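Local structure of 2-c-methyl-d-erythritol 4-phosphate cytidylyltransferase (Streptococcus pneumoniae, 2VSH) at the interface of chains A and B. The protein catalyses the transfer of the cytidylyl group of CTP to D-ribitol 5-phosphate, giving CDP-activated ribitol for teichoic acid precursors. Numbering follows the deposited sequence. Chains: chain A/B, 2-c-methyl-d-erythritol 4-phosphate cytidylyltransferase.

Contact 1: the interface of chains A and B. Residues chain A 146, 159; chain B 196, 199, 202.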
ATOM      1  N   THR A 146       6.802  -1.010   2.390  1.00 42.07           N
ATOM      2  CA  THR A 146       7.858  -0.130   2.848  1.00 40.23           C
ATOM      3  C   THR A 146       7.518   1.288   2.391  1.00 36.10           C
ATOM      4  O   THR A 146       7.146   1.510   1.240  1.00 35.99           O
ATOM      5  CB  THR A 146       9.274  -0.586   2.420  1.00 43.42           C
ATOM      6  OG1 THR A 146      10.045   0.560   2.054  1.00 42.70           O
ATOM      7  CG2 THR A 146       9.215  -1.547   1.259  1.00 47.09           C
ATOM      8  N   ILE A 159      13.130   7.963   5.537  1.00 40.64           N
ATOM      9  CA  ILE A 159      12.420   6.710   5.693  1.00 41.01           C
ATOM     10  C   ILE A 159      11.902   6.671   7.129  1.00 41.62           C
ATOM     11  O   ILE A 159      12.699   6.597   8.074  1.00 44.71           O
ATOM     12  CB  ILE A 159      13.341   5.489   5.392  1.00 43.79           C
ATOM     13  CG1 ILE A 159      13.354   5.191   3.891  1.00 43.61           C
ATOM     14  CG2 ILE A 159      12.861   4.237   6.104  1.00 45.86           C
ATOM     15  CD1 ILE A 159      14.607   5.568   3.187  1.00 44.66           C
TER
ATOM     16  N   ASP B 196      16.808  -2.913   3.871  1.00 41.14           N
ATOM     17  CA  ASP B 196      17.001  -2.805   2.426  1.00 39.21           C
ATOM     18  C   ASP B 196      18.131  -1.837   2.092  1.00 38.32           C
ATOM     19  O   ASP B 196      18.535  -1.037   2.935  1.00 39.94           O
ATOM     20  CB  ASP B 196      15.685  -2.495   1.677  1.00 38.17           C
ATOM     21  CG  ASP B 196      15.304  -1.015   1.705  1.00 39.19           C
ATOM     22  OD1 ASP B 196      14.276  -0.688   2.331  1.00 40.24           O
ATOM     23  OD2 ASP B 196      16.000  -0.186   1.076  1.00 39.55           O
ATOM     24  N   LYS B 199      17.719   2.113   2.443  1.00 34.17           N
ATOM     25  CA  LYS B 199      17.746   2.550   3.829  0.50 35.80           C
ATOM     26  C   LYS B 199      19.181   2.751   4.328  1.00 36.57           C
ATOM     27  O   LYS B 199      19.449   3.715   5.047  1.00 37.67           O
ATOM     28  CB  LYS B 199      16.960   1.596   4.729  0.50 36.93           C
ATOM     29  CG  LYS B 199      16.657   2.198   6.082  0.50 38.56           C
ATOM     30  CD  LYS B 199      15.537   1.488   6.808  0.50 39.14           C
ATOM     31  CE  LYS B 199      15.548   1.860   8.284  0.50 41.22           C
ATOM     32  NZ  LYS B 199      15.897   3.290   8.508  0.50 41.33           N
ATOM     33  N   VAL B 202      20.359   6.106   2.625  1.00 34.71           N
ATOM     34  CA  VAL B 202      19.709   7.278   3.242  1.00 36.41           C
ATOM     35  C   VAL B 202      20.292   7.613   4.616  1.00 38.91           C
ATOM     36  O   VAL B 202      20.678   8.761   4.852  1.00 40.26           O
ATOM     37  CB  VAL B 202      18.146   7.147   3.319  1.00 35.59           C
ATOM     38  CG1 VAL B 202      17.531   8.272   4.166  1.00 33.63           C
ATOM     39  CG2 VAL B 202      17.540   7.165   1.944  1.00 38.91           C
TER

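Contact 2: the interface of chains A and B. Residues chain A 138, 198, 202, 208, 210; chain B 156, 158-159.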
ATOM      1  N   ASP A 138      -9.621   5.507  14.573  1.00 20.77           N
ATOM      2  CA  ASP A 138      -9.216   5.262  13.209  1.00 19.93           C
ATOM      3  C   ASP A 138      -8.943   3.776  13.120  1.00 19.88           C
ATOM      4  O   ASP A 138      -8.185   3.229  13.926  1.00 20.71           O
ATOM      5  CB  ASP A 138      -7.929   6.041  12.923  1.00 20.82           C
ATOM      6  CG  ASP A 138      -7.656   6.233  11.454  1.00 21.79           C
ATOM      7  OD1 ASP A 138      -8.431   5.739  10.611  1.00 22.91           O
ATOM      8  OD2 ASP A 138      -6.638   6.900  11.137  1.00 24.79           O
ATOM      9  N   CYS A 198      -9.687  11.860  10.550  1.00 23.59           N
ATOM     10  CA  CYS A 198      -8.847  11.645  11.732  1.00 23.74           C
ATOM     11  C   CYS A 198      -7.680  12.640  11.831  1.00 23.63           C
ATOM     12  O   CYS A 198      -7.326  13.074  12.928  1.00 24.44           O
ATOM     13  CB  CYS A 198      -8.354  10.199  11.791  1.00 23.51           C
ATOM     14  SG  CYS A 198      -9.727   9.035  12.127  1.00 24.62           S
ATOM     15  N   VAL A 202      -6.290  14.774  14.960  1.00 23.93           N
ATOM     16  CA  VAL A 202      -4.879  14.640  15.363  1.00 24.47           C
ATOM     17  C   VAL A 202      -4.156  16.000  15.453  1.00 26.20           C
ATOM     18  O   VAL A 202      -3.507  16.310  16.466  1.00 26.92           O
ATOM     19  CB  VAL A 202      -4.126  13.616  14.446  1.00 24.39           C
ATOM     20  CG1 VAL A 202      -2.633  13.674  14.626  1.00 24.29           C
ATOM     21  CG2 VAL A 202      -4.622  12.206  14.722  1.00 22.53           C
ATOM     22  N   VAL A 208      -6.963  10.206  19.338  1.00 25.83           N
ATOM     23  CA  VAL A 208      -7.489   9.301  18.326  1.00 24.18           C
ATOM     24  C   VAL A 208      -6.938   7.886  18.568  1.00 24.59           C
ATOM     25  O   VAL A 208      -5.762   7.608  18.298  1.00 23.88           O
ATOM     26  CB  VAL A 208      -7.177   9.762  16.873  1.00 23.36           C
ATOM     27  CG1 VAL A 208      -7.971   8.935  15.862  1.00 22.40           C
ATOM     28  CG2 VAL A 208      -7.478  11.261  16.674  1.00 23.16           C
ATOM     29  N   LEU A 210      -6.522   3.763  18.136  1.00 24.41           N
ATOM     30  CA  LEU A 210      -6.413   2.838  17.018  1.00 24.07           C
ATOM     31  C   LEU A 210      -7.417   1.692  17.207  1.00 24.16           C
ATOM     32  O   LEU A 210      -7.473   1.090  18.274  1.00 24.10           O
ATOM     33  CB  LEU A 210      -4.982   2.274  16.915  1.00 24.51           C
ATOM     34  CG  LEU A 210      -3.843   3.297  16.772  1.00 25.43           C
ATOM     35  CD1 LEU A 210      -2.476   2.599  16.668  1.00 27.60           C
ATOM     36  CD2 LEU A 210      -4.069   4.228  15.593  1.00 25.23           C
TER
ATOM     37  N   ILE B 156      -2.875   7.865  17.792  1.00 27.18           N
ATOM     38  CA  ILE B 156      -2.131   8.401  16.657  1.00 25.67           C
ATOM     39  C   ILE B 156      -1.250   9.571  17.094  1.00 26.94           C
ATOM     40  O   ILE B 156      -1.737  10.519  17.724  1.00 27.37           O
ATOM     41  CB  ILE B 156      -3.090   8.892  15.550  1.00 24.68           C
ATOM     42  CG1 ILE B 156      -3.908   7.714  14.991  1.00 23.47           C
ATOM     43  CG2 ILE B 156      -2.312   9.631  14.484  1.00 23.26           C
ATOM     44  CD1 ILE B 156      -4.949   8.081  13.965  1.00 23.90           C
ATOM     45  N   ASP B 158       0.890  10.965  14.598  1.00 27.22           N
ATOM     46  CA  ASP B 158       0.950  11.744  13.352  1.00 27.77           C
ATOM     47  C   ASP B 158       0.236  11.034  12.195  1.00 26.51           C
ATOM     48  O   ASP B 158       0.227   9.805  12.111  1.00 24.81           O
ATOM     49  CB  ASP B 158       2.405  12.010  12.949  1.00 28.90           C
ATOM     50  CG  ASP B 158       2.540  13.071  11.855  1.00 31.18           C
ATOM     51  OD1 ASP B 158       1.622  13.906  11.681  1.00 32.58           O
ATOM     52  OD2 ASP B 158       3.589  13.074  11.176  1.00 32.42           O
ATOM     53  N   ILE B 159      -0.377  11.826  11.318  1.00 27.17           N
ATOM     54  CA  ILE B 159      -0.789  11.334  10.003  1.00 27.02           C
ATOM     55  C   ILE B 159      -0.048  12.191   8.978  1.00 28.26           C
ATOM     56  O   ILE B 159      -0.482  13.311   8.680  1.00 29.90           O
ATOM     57  CB  ILE B 159      -2.327  11.364   9.785  1.00 27.12           C
ATOM     58  CG1 ILE B 159      -3.030  10.491  10.828  1.00 26.03           C
ATOM     59  CG2 ILE B 159      -2.685  10.896   8.328  1.00 27.07           C
ATOM     60  CD1 ILE B 159      -4.554  10.419  10.695  1.00 26.72           C
TER
HETATM   61  O   HOH W   1      -4.156  11.098  18.866  1.00 13.30           O

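Contact 1: the interface of chains A and B
A:Ile159 lies against B:Lys199 and B:Val202, two residues on helix 197-203 of chain B. The two branches of this isoleucine divide the apolar work. Its CD1 methyl meets the CG2 methyl of B:Val202 at 3.6 Å. CD1 also lies near CB and CG1 of that valine, so it covers the branch point rather than one methyl alone. The other branch, CG2 of A:Ile159, packs against the aliphatic stem of B:Lys199, 3.9 Å from CD. The isoleucine and the lysine cross obliquely. In A:Ile159, CG1 lies beside the backbone N and CG2 anti to it, and the second torsion (107°) turns CD1 to the valine.

B:Lys199 is nearly extended along its first three torsions and bends only at the last (chi4 38°). The bend keeps the amine close to the isoleucine, with NZ 4.0 Å from CG2 of A:Ile159. CD, CE and NZ of the lysine all pass along this CG2 methyl.

A hydrogen bond within chain B holds the start of the helix. B:Asp196 stands just before helix 197-203 and caps its first turn. Its carboxylate OD2 accepts a hydrogen bond from the backbone N of B:Lys199 at 3.2 Å. The N-H arrives from above the carboxylate plane, about 50° out of it. The other oxygen, OD1, faces the hydroxyl OG1 of A:Thr146 at 4.4 Å, too long for a direct bond.

The patch sets loop residues of one subunit on a capped helix of the other. It is a small, mainly apolar part of a two-fold interface and probably contributes to holding the dimer of this family together.

Contact 2: the interface of chains A and B
The loop of chain B around B:Ile156 to B:Ile159 meets strands 136-142 and 208-212 and helix 197-203 of chain A. The protein belongs to the IspD/TarI cytidylyltransferase family, whose members pair through an extended arm that reaches over the partner subunit.

B:Ile156 is the centre of the contact. Its backbone N donates a hydrogen bond to the carbonyl O of A:Val208 at 2.9 Å, nearly along the C=O axis. Beside this bond, water 1 links the backbone N of A:Val208 to the carbonyl O of B:Ile156, its oxygen 2.7 Å from that O. The pairing resembles a beta bridge in which water replaces one direct bond.

The B:Ile156 side chain enters a groove between the strands and the helix. CG1 stands beside the backbone N (chi1 -63°), and the extended second torsion carries CD1 inward. CD1 then lies 3.7 Å from CG1 of A:Val208. CD1 also lies alongside the A:Asp138 side chain, 3.8 Å from CB and near the carboxylate OD2; the two side chains cross at about a right angle. Nearer the backbone, CG1 of B:Ile156 touches the CD2 methyl of A:Leu210 at 3.5 Å.

The short branch faces the helix instead. CG2 of B:Ile156 meets CG2 of A:Val202 at 3.5 Å, closer than usual for two methyls. The valine side chain runs roughly perpendicular to the isoleucine here.

B:Ile159 adds a lighter contact. Its extended side chain brings CD1 to 4.0 Å from CB of A:Cys198, on the same helix as A:Val202. B:Asp158 passes near A:Val202 through its backbone CA.

Contact 1 and contact 2 lie about 24 Å apart, measured between the centres of their C-alpha atoms. They belong to opposite halves of one two-fold interface. In contact 1 chain A supplies the loop and chain B helix 197-203; in contact 2 these roles are exchanged. Ile159 and Val202 appear in both. The symmetry is not exact in detail: the second torsion of Ile159 is 107° in chain A and -179° in chain B, and its CD1 has different nearest neighbours. Such reciprocal packing fits a homodimer with exchanged arms.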